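EF0056 (Enterococcus faecalis, PDB 6ORI) is of unknown molecular function, but as an enterococcal surface protein with immunoglobulin-like architecture it is probably linked to biofilm formation. Local coordinates at residues F31-N37 with F53-H59; Q86-K90 with Q135-N139. All blocks are in the same frame, centred on the assembly; numbering follows the deposited sequence.

Contact 1 of 2, residues F31-N37 with F53-H59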
loop_
_atom_site.group_PDB
_atom_site.type_symbol
_atom_site.label_atom_id
_atom_site.label_comp_id
_atom_site.label_asym_id
_atom_site.label_seq_id
_atom_site.Cartn_x
_atom_site.Cartn_y
_atom_site.Cartn_z
ATOM N N PHE A 31 -5.085 -15.698 2.970
ATOM C CA PHE A 31 -5.018 -14.654 1.938
ATOM C C PHE A 31 -3.665 -13.994 2.053
ATOM O O PHE A 31 -3.121 -13.908 3.159
ATOM C CB PHE A 31 -6.131 -13.633 2.135
ATOM C CG PHE A 31 -7.501 -14.238 2.051
ATOM C CD1 PHE A 31 -8.121 -14.765 3.171
ATOM C CD2 PHE A 31 -8.174 -14.295 0.849
ATOM C CE1 PHE A 31 -9.371 -15.333 3.084
ATOM C CE2 PHE A 31 -9.410 -14.865 0.759
ATOM C CZ PHE A 31 -10.005 -15.395 1.872
ATOM N N SER A 32 -3.096 -13.505 0.957
ATOM C CA SER A 32 -1.811 -12.829 1.043
ATOM C C SER A 32 -1.749 -11.482 0.357
ATOM O O SER A 32 -0.815 -10.750 0.609
ATOM C CB SER A 32 -0.663 -13.716 0.557
ATOM O OG SER A 32 -0.871 -14.122 -0.774
ATOM N N ASP A 33 -2.719 -11.108 -0.465
ATOM C CA ASP A 33 -2.637 -9.798 -1.103
ATOM C C ASP A 33 -4.006 -9.287 -1.490
ATOM O O ASP A 33 -4.887 -10.045 -1.889
ATOM C CB ASP A 33 -1.748 -9.874 -2.342
ATOM C CG ASP A 33 -1.070 -8.560 -2.689
ATOM O OD1 ASP A 33 -1.159 -7.557 -1.937
ATOM O OD2 ASP A 33 -0.337 -8.558 -3.711
ATOM N N LEU A 34 -4.155 -7.975 -1.330
ATOM C CA LEU A 34 -5.330 -7.251 -1.797
ATOM C C LEU A 34 -4.875 -5.833 -2.051
ATOM O O LEU A 34 -4.329 -5.183 -1.163
ATOM C CB LEU A 34 -6.425 -7.309 -0.736
ATOM C CG LEU A 34 -7.761 -6.674 -1.090
ATOM C CD1 LEU A 34 -8.406 -7.372 -2.273
ATOM C CD2 LEU A 34 -8.677 -6.694 0.126
ATOM N N GLN A 35 -5.030 -5.358 -3.284
ATOM C CA GLN A 35 -4.567 -4.031 -3.662
ATOM C C GLN A 35 -5.594 -3.321 -4.514
ATOM O O GLN A 35 -6.302 -3.951 -5.299
ATOM C CB GLN A 35 -3.284 -4.116 -4.474
ATOM C CG GLN A 35 -2.137 -4.818 -3.814
ATOM C CD GLN A 35 -1.537 -4.041 -2.691
ATOM O OE1 GLN A 35 -1.635 -2.816 -2.622
ATOM N NE2 GLN A 35 -0.923 -4.747 -1.784
ATOM N N PHE A 36 -5.651 -1.997 -4.352
ATOM C CA PHE A 36 -6.467 -1.090 -5.154
ATOM C C PHE A 36 -5.529 -0.207 -5.939
ATOM O O PHE A 36 -4.702 0.493 -5.359
ATOM C CB PHE A 36 -7.349 -0.248 -4.230
ATOM C CG PHE A 36 -8.201 0.781 -4.916
ATOM C CD1 PHE A 36 -9.344 0.427 -5.623
ATOM C CD2 PHE A 36 -7.871 2.108 -4.833
ATOM C CE1 PHE A 36 -10.119 1.398 -6.230
ATOM C CE2 PHE A 36 -8.666 3.065 -5.441
ATOM C CZ PHE A 36 -9.768 2.701 -6.131
ATOM N N ASN A 37 -5.646 -0.259 -7.267
ATOM C CA ASN A 37 -4.703 0.439 -8.133
ATOM C C ASN A 37 -5.445 1.378 -9.089
ATOM O O ASN A 37 -5.805 0.992 -10.197
ATOM C CB ASN A 37 -3.854 -0.539 -8.934
ATOM C CG ASN A 37 -2.818 0.181 -9.790
ATOM O OD1 ASN A 37 -2.474 1.323 -9.522
ATOM N ND2 ASN A 37 -2.362 -0.478 -10.829
ATOM N N PHE A 53 -9.648 1.965 -12.395
ATOM C CA PHE A 53 -8.846 1.220 -11.416
ATOM C C PHE A 53 -8.873 -0.264 -11.717
ATOM O O PHE A 53 -9.711 -0.729 -12.481
ATOM C CB PHE A 53 -9.293 1.479 -9.953
ATOM C CG PHE A 53 -10.654 0.887 -9.595
ATOM C CD1 PHE A 53 -10.783 -0.393 -9.084
ATOM C CD2 PHE A 53 -11.798 1.638 -9.784
ATOM C CE1 PHE A 53 -12.035 -0.895 -8.764
ATOM C CE2 PHE A 53 -13.044 1.148 -9.444
ATOM C CZ PHE A 53 -13.168 -0.116 -8.952
ATOM N N GLU A 54 -7.975 -0.998 -11.073
ATOM C CA GLU A 54 -8.015 -2.451 -11.021
ATOM C C GLU A 54 -7.867 -2.865 -9.568
ATOM O O GLU A 54 -7.336 -2.104 -8.727
ATOM C CB GLU A 54 -6.869 -3.089 -11.810
ATOM C CG GLU A 54 -6.871 -2.719 -13.262
ATOM C CD GLU A 54 -5.802 -3.432 -14.072
ATOM O OE1 GLU A 54 -4.669 -3.659 -13.572
ATOM O OE2 GLU A 54 -6.096 -3.748 -15.229
ATOM N N VAL A 55 -8.349 -4.067 -9.271
ATOM C CA VAL A 55 -8.167 -4.672 -7.950
ATOM C C VAL A 55 -7.337 -5.933 -8.132
ATOM O O VAL A 55 -7.587 -6.715 -9.050
ATOM C CB VAL A 55 -9.511 -5.005 -7.272
ATOM C CG1 VAL A 55 -9.298 -5.541 -5.861
ATOM C CG2 VAL A 55 -10.422 -3.805 -7.269
ATOM N N TYR A 56 -6.314 -6.096 -7.292
ATOM C CA TYR A 56 -5.511 -7.311 -7.293
ATOM C C TYR A 56 -5.781 -8.096 -6.029
ATOM O O TYR A 56 -5.970 -7.524 -4.954
ATOM C CB TYR A 56 -4.000 -6.997 -7.407
ATOM C CG TYR A 56 -3.706 -6.038 -8.527
ATOM C CD1 TYR A 56 -4.248 -6.216 -9.784
ATOM C CD2 TYR A 56 -2.922 -4.919 -8.322
ATOM C CE1 TYR A 56 -4.022 -5.298 -10.796
ATOM C CE2 TYR A 56 -2.702 -4.009 -9.322
ATOM C CZ TYR A 56 -3.238 -4.210 -10.556
ATOM O OH TYR A 56 -3.019 -3.259 -11.529
ATOM N N GLY A 57 -5.791 -9.412 -6.152
ATOM C CA GLY A 57 -6.015 -10.284 -5.024
ATOM C C GLY A 57 -5.249 -11.558 -5.156
ATOM O O GLY A 57 -5.054 -12.058 -6.262
ATOM N N LYS A 58 -4.793 -12.093 -4.033
ATOM C CA LYS A 58 -4.150 -13.391 -4.049
ATOM C C LYS A 58 -4.399 -14.099 -2.733
ATOM O O LYS A 58 -4.320 -13.503 -1.628
ATOM C CB LYS A 58 -2.645 -13.286 -4.313
ATOM C CG LYS A 58 -2.028 -14.676 -4.195
ATOM C CD LYS A 58 -0.606 -14.741 -4.527
ATOM C CE LYS A 58 0.014 -16.059 -4.061
ATOM N NZ LYS A 58 -0.787 -17.266 -4.377
ATOM N N HIS A 59 -4.657 -15.394 -2.842
ATOM C CA HIS A 59 -4.709 -16.277 -1.677
ATOM C C HIS A 59 -3.917 -17.544 -1.956
ATOM O O HIS A 59 -3.552 -17.840 -3.106
ATOM C CB HIS A 59 -6.145 -16.548 -1.207
ATOM C CG HIS A 59 -7.049 -17.041 -2.277
ATOM N ND1 HIS A 59 -7.622 -16.205 -3.205
ATOM C CD2 HIS A 59 -7.473 -18.287 -2.573
ATOM C CE1 HIS A 59 -8.362 -16.918 -4.031
ATOM N NE2 HIS A 59 -8.274 -18.189 -3.679
#

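Contact 2 of 2, residues Q86-K90 with Q135-N139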
loop_
_atom_site.group_PDB
_atom_site.type_symbol
_atom_site.label_atom_id
_atom_site.label_comp_id
_atom_site.label_asym_id
_atom_site.label_seq_id
_atom_site.Cartn_x
_atom_site.Cartn_y
_atom_site.Cartn_z
ATOM N N GLN A 86 -18.071 0.210 -10.168
ATOM C CA GLN A 86 -18.192 -1.127 -10.738
ATOM C C GLN A 86 -16.822 -1.641 -11.141
ATOM O O GLN A 86 -15.872 -0.864 -11.287
ATOM C CB GLN A 86 -19.091 -1.145 -11.982
ATOM C CG GLN A 86 -20.533 -0.757 -11.739
ATOM C CD GLN A 86 -21.356 -0.911 -12.993
ATOM O OE1 GLN A 86 -20.811 -1.175 -14.060
ATOM N NE2 GLN A 86 -22.673 -0.797 -12.869
ATOM N N VAL A 87 -16.712 -2.959 -11.303
ATOM C CA VAL A 87 -15.467 -3.601 -11.721
ATOM C C VAL A 87 -15.816 -4.956 -12.303
ATOM O O VAL A 87 -16.826 -5.535 -11.923
ATOM C CB VAL A 87 -14.483 -3.735 -10.532
ATOM C CG1 VAL A 87 -14.983 -4.736 -9.500
ATOM C CG2 VAL A 87 -13.108 -4.136 -11.003
ATOM N N ASP A 88 -14.993 -5.469 -13.214
ATOM C CA ASP A 88 -15.204 -6.801 -13.745
ATOM C C ASP A 88 -14.543 -7.815 -12.818
ATOM O O ASP A 88 -13.501 -7.535 -12.245
ATOM C CB ASP A 88 -14.606 -6.938 -15.136
ATOM C CG ASP A 88 -15.347 -6.167 -16.196
ATOM O OD1 ASP A 88 -16.506 -5.751 -15.969
ATOM O OD2 ASP A 88 -14.759 -6.009 -17.294
ATOM N N PRO A 89 -15.105 -9.022 -12.709
ATOM C CA PRO A 89 -14.426 -10.097 -11.993
ATOM C C PRO A 89 -13.237 -10.600 -12.792
ATOM O O PRO A 89 -13.096 -10.300 -13.974
ATOM C CB PRO A 89 -15.489 -11.180 -11.893
ATOM C CG PRO A 89 -16.383 -10.928 -13.042
ATOM C CD PRO A 89 -16.405 -9.456 -13.237
ATOM N N LYS A 90 -12.378 -11.358 -12.134
ATOM C CA LYS A 90 -11.293 -12.016 -12.830
ATOM C C LYS A 90 -11.847 -12.827 -13.994
ATOM O O LYS A 90 -12.849 -13.532 -13.840
ATOM C CB LYS A 90 -10.553 -12.917 -11.856
ATOM C CG LYS A 90 -9.236 -13.483 -12.395
ATOM C CD LYS A 90 -9.322 -14.981 -12.583
ATOM C CE LYS A 90 -8.084 -15.504 -13.256
ATOM N NZ LYS A 90 -8.330 -16.818 -13.846
ATOM N N GLN A 135 -4.345 -12.439 -8.993
ATOM C CA GLN A 135 -5.553 -12.252 -9.788
ATOM C C GLN A 135 -5.857 -10.781 -9.983
ATOM O O GLN A 135 -5.618 -9.969 -9.110
ATOM C CB GLN A 135 -6.745 -12.956 -9.120
ATOM C CG GLN A 135 -6.521 -14.437 -8.852
ATOM C CD GLN A 135 -7.795 -15.143 -8.525
ATOM O OE1 GLN A 135 -8.819 -14.887 -9.139
ATOM N NE2 GLN A 135 -7.738 -16.037 -7.567
ATOM N N THR A 136 -6.424 -10.447 -11.145
ATOM C CA THR A 136 -6.846 -9.079 -11.465
ATOM C C THR A 136 -8.331 -9.021 -11.741
ATOM O O THR A 136 -8.860 -9.823 -12.529
ATOM C CB THR A 136 -6.098 -8.539 -12.685
ATOM O OG1 THR A 136 -4.701 -8.521 -12.383
ATOM C CG2 THR A 136 -6.560 -7.126 -13.065
ATOM N N ALA A 137 -8.972 -8.055 -11.092
ATOM C CA ALA A 137 -10.340 -7.655 -11.397
ATOM C C ALA A 137 -10.190 -6.383 -12.207
ATOM O O ALA A 137 -9.855 -5.340 -11.641
ATOM C CB ALA A 137 -11.124 -7.396 -10.115
ATOM N N PRO A 138 -10.372 -6.464 -13.541
ATOM C CA PRO A 138 -10.078 -5.335 -14.427
ATOM C C PRO A 138 -11.246 -4.364 -14.630
ATOM O O PRO A 138 -12.380 -4.639 -14.213
ATOM C CB PRO A 138 -9.741 -6.047 -15.731
ATOM C CG PRO A 138 -10.684 -7.192 -15.752
ATOM C CD PRO A 138 -10.735 -7.660 -14.319
ATOM N N ASN A 139 -10.968 -3.225 -15.253
ATOM C CA ASN A 139 -12.004 -2.333 -15.783
ATOM C C ASN A 139 -12.849 -1.732 -14.676
ATOM O O ASN A 139 -14.059 -1.530 -14.815
ATOM C CB ASN A 139 -12.871 -3.043 -16.834
ATOM C CG ASN A 139 -12.053 -3.542 -17.973
ATOM O OD1 ASN A 139 -11.194 -2.833 -18.481
ATOM N ND2 ASN A 139 -12.285 -4.776 -18.359
#

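Contact 1 of 2, residues F31-N37 with F53-H59
A beta hairpin with a classic bulge pairs Phe31-Asn37 with Phe53-His59; the short axes run 178° apart with a closest approach of 4.5 Å. Ser32 N and Asp33 N both donate to Lys58 O, at 2.9 and 3.1 Å, which shifts the register by one residue, and Lys58 N returns a bond to Asp33 O (3.0 Å). Beyond the bulge pairing is regular: Gln35 N to Tyr56 O and Tyr56 N to Gln35 O are each 2.9 Å, as is Asn37 N to Glu54 O. On the largely apolar face, with His59 at one end, Leu34 CD1 lies 4.1 Å from Val55 CG1, and Phe36 CE1 sits 3.4 Å from Phe53 CD1, over one face of the Phe53 ring; Ile169 of strand 166-173 covers Leu34, Phe36 and Val55. The other face is polar yet mostly buried, packing on strand 211-221: Asn37 ND2 donates to Tyr56 OH (2.9 Å), which donates to Glu54 OE1 (2.7 Å), while Asp33 OD2 is hydrogen-bonded to Thr247 OG1. An antiparallel hairpin with a core-facing apolar side is consistent with an immunoglobulin-like fold.

Contact 2 of 2, residues Q86-K90 with Q135-N139
Gln135 opens the second segment with its CA-to-CB bond toward 86-90, and its OE1 lies 3.5 Å from Lys90 CD. That is a packing distance to an aliphatic carbon; the amide oxygen takes its hydrogen bond from Ala127 N, and Lys90 NZ forms a salt bridge with Glu130. At Thr136 the backbone makes the contact: Lys90 CA lies 3.3 Å from Thr136 O with an angle of 141° at the hydrogen, which fits a CA-H...O contact. Ala137 puts its CB 3.9 Å from Val87 CG2 and 3.2 Å from Asp88 O, so a small methyl fills the space beside the departing chain. Pro138 has no amide hydrogen to donate, yet its carbonyl serves: Asp88 N to Pro138 O is 2.9 Å with an N-H...O angle of 155°, the one backbone hydrogen bond between the segments. Asn139 then turns into the left-handed region (phi 66°, psi 36°), and its ND2 donates to Asp88 OD2 at 3.0 Å with an N-H...O angle of 163°. Arg97 completes this corner, with a salt bridge to Asp88 OD1 and a hydrogen bond to Asn139 O. With end-to-end directions 144° apart and a single main-chain bond, the chemistry implies that sheet pairing lapses where strand 82-87 ends, and that a side-chain amide, a carboxylate and a neighbouring arginine supply much of the polar bonding just past its C-terminal end.

Contact 1 and contact 2 share one antiparallel sheet, their centres about 10 Å apart. Two probable backbone hydrogen bonds join strands 50-59 and 135-144, Val55 O to Ala137 N and Gly57 O to Gln135 N, each 2.8 Å; since contact 1 pairs 31-38 with 50-59 and contact 2 lies where 82-87 pairs with 135-144, the order here is 31-38, 50-59, 135-144, 82-87. Packing adds to it, with Tyr56 CD1 3.5 Å from Thr136 OG1 and Phe53 CZ 3.6 Å from Gln86 O. Contact 1 is the more buried, with 12 of 14 touching residues buried against 4 of 10. Neither supplies a ligand of the calcium ion, bound at Ser162, Gly372, Asp374, Leu400 and Asp402.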